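Local coordinates for protein dihydroorotase (Saccharomyces cerevisiae S288C, PDB 6L0A) that catalyses the reversible, zinc-dependent interconversion of N-carbamoyl-L-aspartate and dihydroorotate, the third step of de novo pyrimidine biosynthesis, at residues Asp12-Val17 against Gly256-Pro261; Ala38-Asn43 against Thr68-Ser73. One frame throughout, in Å; residues are numbered along the deposited sequence.

In the fold
Contacts 1 and 2 lie side by side in the barrel of this metal-dependent hydrolase, their centres about 9 Å apart, and both meet the bound malate. They share one parallel sheet, in the order 11-15, 37-40, 69-71: contact 2 joins its second and third strands, while contact 1 joins the end of its first strand to the loop after strand 253-255, far along the chain. Contact 2 is thus nested within the long loop that contact 1 closes. Strand 37-40 and the residue after it couple them directly, since V15 N and V15 O probably hydrogen-bond to Y39 O and M41 N. The chain just past strands 11-15 and 37-40 reaches one pocket, contact 1 supplying zinc ligands and contact 2 a malate-binding asparagine.

Contact 1. Residues Asp12-Val17 against Gly256-Pro261; sequences DMHVHV and GSDSAP. With ZN (zinc ion), chain K; LMR ((2S)-2-hydroxybutanedioic acid), chain M.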
loop_
_atom_site.group_PDB
_atom_site.type_symbol
_atom_site.label_atom_id
_atom_site.label_comp_id
_atom_site.label_asym_id
_atom_site.label_seq_id
_atom_site.Cartn_x
_atom_site.Cartn_y
_atom_site.Cartn_z
ATOM N N ASP C 12 23.123 -3.794 15.520
ATOM C CA ASP C 12 22.088 -3.705 14.491
ATOM C C ASP C 12 22.602 -4.537 13.324
ATOM O O ASP C 12 23.541 -4.139 12.624
ATOM C CB ASP C 12 21.832 -2.250 14.104
ATOM C CG ASP C 12 20.856 -2.110 12.954
ATOM O OD1 ASP C 12 20.369 -3.141 12.436
ATOM O OD2 ASP C 12 20.586 -0.957 12.574
ATOM N N MET C 13 22.013 -5.706 13.129
ATOM C CA MET C 13 22.564 -6.640 12.160
ATOM C C MET C 13 21.969 -6.469 10.760
ATOM O O MET C 13 21.964 -7.427 9.971
ATOM C CB MET C 13 22.396 -8.066 12.679
ATOM C CG MET C 13 23.279 -8.340 13.933
ATOM S SD MET C 13 24.971 -7.684 13.814
ATOM C CE MET C 13 25.772 -8.649 15.115
ATOM N N HIS C 14 21.527 -5.260 10.401
ATOM C CA HIS C 14 20.998 -5.029 9.049
ATOM C C HIS C 14 20.960 -3.517 8.783
ATOM O O HIS C 14 19.945 -2.872 9.029
ATOM C CB HIS C 14 19.618 -5.647 8.906
ATOM C CG HIS C 14 19.178 -5.815 7.484
ATOM N ND1 HIS C 14 18.613 -6.980 7.013
ATOM C CD2 HIS C 14 19.225 -4.967 6.427
ATOM C CE1 HIS C 14 18.326 -6.841 5.730
ATOM N NE2 HIS C 14 18.682 -5.627 5.350
ATOM N N VAL C 15 22.060 -2.978 8.246
ATOM C CA VAL C 15 22.251 -1.530 8.117
ATOM C C VAL C 15 22.569 -1.177 6.671
ATOM O O VAL C 15 23.405 -1.831 6.039
ATOM C CB VAL C 15 23.379 -1.023 9.045
ATOM C CG1 VAL C 15 23.729 0.426 8.734
ATOM C CG2 VAL C 15 22.964 -1.150 10.506
ATOM N N HIS C 16 21.922 -0.126 6.154
ATOM C CA HIS C 16 22.294 0.501 4.890
ATOM C C HIS C 16 22.880 1.880 5.163
ATOM O O HIS C 16 22.216 2.725 5.778
ATOM C CB HIS C 16 21.075 0.637 3.960
ATOM C CG HIS C 16 20.482 -0.672 3.533
ATOM N ND1 HIS C 16 20.916 -1.361 2.419
ATOM C CD2 HIS C 16 19.490 -1.419 4.076
ATOM C CE1 HIS C 16 20.219 -2.480 2.301
ATOM N NE2 HIS C 16 19.347 -2.540 3.294
ATOM N N VAL C 17 24.105 2.130 4.690
ATOM C CA VAL C 17 24.707 3.457 4.799
ATOM C C VAL C 17 25.054 4.063 3.449
ATOM O O VAL C 17 25.597 5.172 3.408
ATOM C CB VAL C 17 25.954 3.468 5.712
ATOM C CG1 VAL C 17 25.571 3.188 7.170
ATOM C CG2 VAL C 17 26.997 2.487 5.203
ATOM N N GLY C 256 17.539 -6.230 13.610
ATOM C CA GLY C 256 18.202 -5.722 12.419
ATOM C C GLY C 256 17.320 -4.622 11.873
ATOM O O GLY C 256 16.175 -4.895 11.505
ATOM N N SER C 257 17.801 -3.383 11.850
ATOM C CA SER C 257 16.892 -2.269 11.587
ATOM C C SER C 257 16.399 -2.262 10.148
ATOM O O SER C 257 15.277 -1.815 9.876
ATOM C CB SER C 257 17.582 -0.940 11.890
ATOM O OG SER C 257 18.648 -0.696 10.991
ATOM N N ASP C 258 17.228 -2.722 9.219
ATOM C CA ASP C 258 17.041 -2.419 7.803
ATOM C C ASP C 258 16.805 -0.927 7.608
ATOM O O ASP C 258 15.977 -0.509 6.797
ATOM C CB ASP C 258 15.894 -3.232 7.191
ATOM C CG ASP C 258 15.929 -3.215 5.675
ATOM O OD1 ASP C 258 17.002 -2.885 5.134
ATOM O OD2 ASP C 258 14.889 -3.479 5.020
ATOM N N SER C 259 17.514 -0.105 8.384
ATOM C CA SER C 259 17.442 1.330 8.134
ATOM C C SER C 259 17.947 1.614 6.722
ATOM O O SER C 259 19.061 1.218 6.360
ATOM C CB SER C 259 18.250 2.104 9.175
ATOM O OG SER C 259 18.243 3.485 8.862
ATOM N N ALA C 260 17.113 2.282 5.922
ATOM C CA ALA C 260 17.320 2.424 4.484
ATOM C C ALA C 260 17.155 3.892 4.123
ATOM O O ALA C 260 16.039 4.349 3.847
ATOM C CB ALA C 260 16.337 1.561 3.696
ATOM N N PRO C 261 18.248 4.658 4.105
ATOM C CA PRO C 261 18.139 6.105 3.850
ATOM C C PRO C 261 17.792 6.401 2.395
ATOM O O PRO C 261 18.432 5.895 1.470
ATOM C CB PRO C 261 19.534 6.638 4.211
ATOM C CG PRO C 261 20.255 5.498 4.886
ATOM C CD PRO C 261 19.628 4.239 4.401
HETATM ZN ZN ZN K . 18.049 -4.159 3.910
HETATM C C1 LMR M . 15.375 -3.462 1.491
HETATM O O1A LMR M . 15.931 -3.936 2.517
HETATM O O1B LMR M . 14.513 -4.177 0.938
HETATM C C2 LMR M . 15.721 -2.073 0.904
HETATM O O2 LMR M . 14.666 -1.130 0.890
HETATM C C3 LMR M . 16.717 -1.378 1.771
HETATM C C4 LMR M . 17.313 -0.421 0.765
HETATM O O4A LMR M . 16.650 0.553 0.266
HETATM O O4B LMR M . 18.484 -0.691 0.469
HETATM O O HOH W 1 20.774 3.743 8.011
#
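H14 and H16 run beside G256 and A260 with the two segments directed only 30° apart, and H16 N donates to S259 O while D258 N makes a weak, bent bond to H14 O. D12 grips the start of the loop with both carboxylate oxygens. D12 OD2 receives S257 OG on its syn lone pair at 2.5 Å, and D12 OD1 takes S257 N (2.6 Å) and H14 N from opposite faces of the carboxylate plane, the latter closing an Asx turn. S257 OG in turn accepts from S259 N, an ST turn that lets one hydroxyl serve D12 and its own backbone. D258 lies alongside H14, its CB over one face of that imidazole, towards the rim, in a CH-pi contact. CG is anti to the backbone N (chi1 -165°), and D258 OD1 reaches the zinc ion at 2.0 Å, joined there by H14 NE2 at 2.1 Å and H16 NE2 at 2.2 Å. Malate O1A is a longer ligand, 2.5 Å from the zinc, while malate O4B lies over a face of the H16 ring. H14 ND1 is hydrogen-bonded to E179. The H-x-H pair ending barrel strand 11-15 and the aspartate after barrel strand 253-255 belong, with K98, to the characteristic metal centre of amidohydrolase TIM barrels.

Contact 2. Residues Ala38-Asn43 against Thr68-Ser73; sequences AYIMPN and TTFLMS. With LMR ((2S)-2-hydroxybutanedioic acid), chain M.
Y39 and L71 pair in parallel register, and their side chains cross at about a right angle, L71 CB lying in the plane of the tyrosine ring at its edge, 3.7 Å from Y39 CD1. CG of Y39 is anti to its backbone N (chi1 -175°). The ring rim then runs by M72 O, and Y39 OH lies 3.2 Å from S73 CB; the hydroxyl itself hydrogen-bonds to N135. On the other face of the sheet, A38 and F70 are paired. I40 crosses the phenylalanine obliquely, with CG1 3.7 Å and CD1 slightly farther from F70 CD1. M72 instead runs beside I40 in the same direction, its chain bent at chi2 and chi3 and its SD 4.0 Å from I40 CB. The backbones are joined by nearly straight bonds, A38 N to T69 O, L71 N to A38 O and I40 N to L71 O. Beyond them S73 takes over with its side chain: OG donates to I40 O at 2.8 Å, in the carbonyl plane, and packs against P42 CD. A water donating to I40 O and accepting from S73 N gives that carbonyl a second donor. Farther on, N43 ND2 donates almost straight to malate O4B at 2.9 Å. The two strands and helix 51-64 form a beta-alpha-beta unit; Y57 and L61 of that helix cover I40, helix 20-32 reaches A38 and F70, and strand 11-15 flanks strand 37-40.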
loop_
_atom_site.group_PDB
_atom_site.type_symbol
_atom_site.label_atom_id
_atom_site.label_comp_id
_atom_site.label_asym_id
_atom_site.label_seq_id
_atom_site.Cartn_x
_atom_site.Cartn_y
_atom_site.Cartn_z
ATOM N N ALA C 38 27.489 -2.870 13.634
ATOM C CA ALA C 38 26.606 -2.777 12.470
ATOM C C ALA C 38 27.005 -3.799 11.411
ATOM O O ALA C 38 28.181 -3.893 11.049
ATOM C CB ALA C 38 26.658 -1.371 11.861
ATOM N N TYR C 39 26.026 -4.542 10.894
ATOM C CA TYR C 39 26.240 -5.424 9.752
ATOM C C TYR C 39 25.795 -4.682 8.498
ATOM O O TYR C 39 24.608 -4.366 8.360
ATOM C CB TYR C 39 25.461 -6.722 9.913
ATOM C CG TYR C 39 25.721 -7.760 8.833
ATOM C CD1 TYR C 39 26.974 -8.322 8.670
ATOM C CD2 TYR C 39 24.693 -8.196 8.003
ATOM C CE1 TYR C 39 27.212 -9.299 7.690
ATOM C CE2 TYR C 39 24.914 -9.165 7.019
ATOM C CZ TYR C 39 26.183 -9.713 6.878
ATOM O OH TYR C 39 26.426 -10.685 5.926
ATOM N N ILE C 40 26.738 -4.411 7.600
ATOM C CA ILE C 40 26.567 -3.454 6.506
ATOM C C ILE C 40 26.113 -4.180 5.247
ATOM O O ILE C 40 26.809 -5.068 4.740
ATOM C CB ILE C 40 27.871 -2.685 6.236
ATOM C CG1 ILE C 40 28.306 -1.935 7.497
ATOM C CG2 ILE C 40 27.731 -1.746 5.041
ATOM C CD1 ILE C 40 27.345 -0.785 7.901
ATOM N N MET C 41 24.978 -3.765 4.702
ATOM C CA MET C 41 24.431 -4.464 3.547
ATOM C C MET C 41 25.129 -4.027 2.256
ATOM O O MET C 41 25.701 -2.934 2.182
ATOM C CB MET C 41 22.928 -4.223 3.474
ATOM C CG MET C 41 22.156 -4.988 4.577
ATOM S SD MET C 41 22.393 -6.764 4.430
ATOM C CE MET C 41 21.836 -7.425 6.007
ATOM N N PRO C 42 25.084 -4.868 1.208
ATOM C CA PRO C 42 25.967 -4.650 0.053
ATOM C C PRO C 42 25.293 -4.190 -1.240
ATOM O O PRO C 42 25.903 -4.275 -2.312
ATOM C CB PRO C 42 26.576 -6.040 -0.143
ATOM C CG PRO C 42 25.409 -6.942 0.110
ATOM C CD PRO C 42 24.601 -6.262 1.239
ATOM N N ASN C 43 24.043 -3.746 -1.185
ATOM C CA ASN C 43 23.306 -3.442 -2.414
ATOM C C ASN C 43 23.621 -2.015 -2.878
ATOM O O ASN C 43 22.759 -1.153 -3.037
ATOM C CB ASN C 43 21.810 -3.673 -2.210
ATOM C CG ASN C 43 21.215 -2.780 -1.148
ATOM O OD1 ASN C 43 21.914 -2.330 -0.231
ATOM N ND2 ASN C 43 19.906 -2.507 -1.262
ATOM N N THR C 68 32.651 2.683 15.729
ATOM C CA THR C 68 31.645 1.718 15.302
ATOM C C THR C 68 32.318 0.463 14.756
ATOM O O THR C 68 33.297 0.544 14.012
ATOM C CB THR C 68 30.744 2.347 14.241
ATOM O OG1 THR C 68 30.088 3.477 14.824
ATOM C CG2 THR C 68 29.701 1.365 13.749
ATOM N N THR C 69 31.803 -0.693 15.151
ATOM C CA THR C 69 32.322 -1.978 14.693
ATOM C C THR C 69 31.540 -2.408 13.461
ATOM O O THR C 69 30.321 -2.570 13.533
ATOM C CB THR C 69 32.198 -3.015 15.801
ATOM O OG1 THR C 69 33.038 -2.613 16.899
ATOM C CG2 THR C 69 32.596 -4.404 15.297
ATOM N N PHE C 70 32.238 -2.593 12.341
ATOM C CA PHE C 70 31.608 -2.835 11.045
ATOM C C PHE C 70 31.827 -4.284 10.632
ATOM O O PHE C 70 32.971 -4.724 10.501
ATOM C CB PHE C 70 32.181 -1.902 9.983
ATOM C CG PHE C 70 31.758 -0.480 10.146
ATOM C CD1 PHE C 70 30.444 -0.112 9.912
ATOM C CD2 PHE C 70 32.663 0.488 10.559
ATOM C CE1 PHE C 70 30.031 1.196 10.070
ATOM C CE2 PHE C 70 32.258 1.812 10.731
ATOM C CZ PHE C 70 30.942 2.169 10.483
ATOM N N LEU C 71 30.733 -5.016 10.429
ATOM C CA LEU C 71 30.758 -6.355 9.853
ATOM C C LEU C 71 30.220 -6.255 8.431
ATOM O O LEU C 71 29.168 -5.651 8.216
ATOM C CB LEU C 71 29.916 -7.321 10.675
ATOM C CG LEU C 71 30.190 -7.380 12.181
ATOM C CD1 LEU C 71 29.184 -8.313 12.865
ATOM C CD2 LEU C 71 31.639 -7.803 12.460
ATOM N N MET C 72 30.936 -6.834 7.475
ATOM C CA MET C 72 30.720 -6.549 6.062
ATOM C C MET C 72 30.137 -7.763 5.347
ATOM O O MET C 72 30.219 -8.892 5.838
ATOM C CB MET C 72 32.029 -6.131 5.393
ATOM C CG MET C 72 32.768 -4.995 6.117
ATOM S SD MET C 72 31.829 -3.444 6.229
ATOM C CE MET C 72 31.692 -2.975 4.503
ATOM N N SER C 73 29.563 -7.524 4.165
ATOM C CA SER C 73 28.956 -8.600 3.398
ATOM C C SER C 73 29.232 -8.437 1.907
ATOM O O SER C 73 29.527 -7.348 1.405
ATOM C CB SER C 73 27.430 -8.658 3.600
ATOM O OG SER C 73 26.845 -7.428 3.186
HETATM C C1 LMR M . 15.375 -3.462 1.491
HETATM O O1A LMR M . 15.931 -3.936 2.517
HETATM O O1B LMR M . 14.513 -4.177 0.938
HETATM C C2 LMR M . 15.721 -2.073 0.904
HETATM O O2 LMR M . 14.666 -1.130 0.890
HETATM C C3 LMR M . 16.717 -1.378 1.771
HETATM C C4 LMR M . 17.313 -0.421 0.765
HETATM O O4A LMR M . 16.650 0.553 0.266
HETATM O O4B LMR M . 18.484 -0.691 0.469
HETATM O O HOH W 2 29.201 -4.898 2.898
#